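Local structure of malonyl CoA:acyl carrier protein malonyltransferase (Streptomyces coelicolor, 1NM2) at residues A209-A214 against L248-A253. The protein probably transfers the malonyl group from malonyl-CoA to the holo acyl carrier protein, the step that supplies malonyl units for fatty acid biosynthesis. Sequence-based numbering, arbitrary orientation.
Sequences AVDKLA and LVGQVA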
# COMPACT_ATOMS: atom_id res chain seq x y z
N ALA A 209 10.55 -8.83 11.34
CA ALA A 209 10.08 -8.93 9.96
C ALA A 209 11.12 -8.30 9.03
O ALA A 209 11.29 -8.71 7.89
CB ALA A 209 8.72 -8.23 9.80
N VAL A 210 11.83 -7.29 9.53
CA VAL A 210 12.88 -6.63 8.75
C VAL A 210 13.98 -7.64 8.46
O VAL A 210 14.46 -7.76 7.33
CB VAL A 210 13.49 -5.43 9.51
CG1 VAL A 210 14.66 -4.85 8.71
CG2 VAL A 210 12.44 -4.36 9.75
N ASP A 211 14.39 -8.38 9.49
CA ASP A 211 15.44 -9.37 9.33
C ASP A 211 15.06 -10.40 8.27
O ASP A 211 15.84 -10.69 7.36
CB ASP A 211 15.71 -10.10 10.66
CG ASP A 211 16.09 -9.15 11.78
OD1 ASP A 211 16.77 -8.13 11.52
OD2 ASP A 211 15.71 -9.43 12.94
N LYS A 212 13.84 -10.94 8.37
CA LYS A 212 13.37 -11.93 7.41
C LYS A 212 13.20 -11.35 6.01
O LYS A 212 13.56 -11.99 5.02
CB LYS A 212 12.03 -12.52 7.88
CG LYS A 212 12.10 -13.25 9.21
CD LYS A 212 10.72 -13.71 9.65
CE LYS A 212 10.74 -14.40 11.01
NZ LYS A 212 11.54 -15.66 10.97
N LEU A 213 12.65 -10.14 5.92
CA LEU A 213 12.45 -9.51 4.62
C LEU A 213 13.78 -9.15 3.96
O LEU A 213 13.90 -9.19 2.74
CB LEU A 213 11.58 -8.26 4.77
CG LEU A 213 11.12 -7.61 3.46
CD1 LEU A 213 10.39 -8.64 2.60
CD2 LEU A 213 10.21 -6.42 3.78
N ALA A 214 14.78 -8.80 4.78
CA ALA A 214 16.10 -8.46 4.26
C ALA A 214 16.74 -9.69 3.60
O ALA A 214 17.46 -9.57 2.62
CB ALA A 214 17.00 -7.96 5.38
N LEU A 248 12.04 -0.20 1.26
CA LEU A 248 10.92 -1.14 1.28
C LEU A 248 11.08 -2.12 2.45
O LEU A 248 10.14 -2.38 3.19
CB LEU A 248 10.87 -1.96 -0.02
CG LEU A 248 10.44 -1.31 -1.34
CD1 LEU A 248 10.69 -2.29 -2.48
CD2 LEU A 248 8.96 -0.93 -1.27
N VAL A 249 12.29 -2.65 2.61
CA VAL A 249 12.57 -3.61 3.68
C VAL A 249 12.39 -2.99 5.06
O VAL A 249 11.83 -3.61 5.96
CB VAL A 249 13.99 -4.17 3.55
CG1 VAL A 249 14.27 -5.16 4.68
CG2 VAL A 249 14.17 -4.85 2.20
N GLY A 250 12.87 -1.76 5.22
CA GLY A 250 12.77 -1.07 6.50
C GLY A 250 11.38 -0.56 6.82
O GLY A 250 11.01 -0.49 7.99
N GLN A 251 10.60 -0.20 5.79
CA GLN A 251 9.26 0.34 5.98
C GLN A 251 8.28 -0.54 6.76
O GLN A 251 7.30 -0.03 7.30
CB GLN A 251 8.61 0.70 4.63
CG GLN A 251 8.87 2.13 4.16
CD GLN A 251 8.52 3.18 5.21
OE1 GLN A 251 7.35 3.36 5.59
NE2 GLN A 251 9.54 3.86 5.71
N VAL A 252 8.52 -1.84 6.82
CA VAL A 252 7.60 -2.70 7.56
C VAL A 252 7.61 -2.31 9.03
O VAL A 252 6.66 -2.61 9.76
CB VAL A 252 7.97 -4.21 7.43
CG1 VAL A 252 8.01 -4.62 5.96
CG2 VAL A 252 9.29 -4.49 8.11
N ALA A 253 8.67 -1.63 9.46
CA ALA A 253 8.79 -1.21 10.86
C ALA A 253 8.83 0.31 11.07
O ALA A 253 9.07 0.79 12.18
CB ALA A 253 10.02 -1.85 11.49
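L213 and V210, one turn apart on helix 207-217, meet V249 and V252 through methyl groups. The L213 side chain can be followed outward. Its CB lies 4.1 Å from V249 CG1, and CG is still beside that same methyl, the leucine and the valine running alongside each other but heading opposite ways. At the tip, CD2 ends 3.6 Å from V252 CG1 and, on the V249 side, 3.7 Å from V249 CA, so this one methyl touches both the backbone of V249 and the side chain of V252. A chi1 of -171°, with CG anti to the backbone N and beside the carbonyl carbon, sets CG near V249 CG1 and lets CD2 extend to those two partners.

V249 answers with CG1, likewise anti to its own N (chi1 179°). This methyl fits over a turn of helix 207-217, 3.7 Å from V210 O, with A214 N and A214 CB also close by; A214 N donates to V210 O within the helix, so the two polar atoms beside the methyl are paired with each other.

Both helices belong to the acyl transferase domain, whose core resembles that of the alpha/beta hydrolases. Here helix 207-217 packs against residues 248-253, reached through helix 241-251, while helix 113-132 adds L119 against L213 and R123 and M127 against V252.

V210 divides its two branches. CG1 lies 4.1 Å from V249 CG1 and about as near V249 O, whereas CG2 sits 3.6 Å from V252 CG2 and 3.9 Å from A253 CB. An alanine here, lacking both branches, is likely to leave V252 CG2 and A253 CB facing a gap and to take one apolar neighbour from V249 CG1. Beyond V210, A209 CB makes a looser approach to V252 CG2, at 4.1 Å.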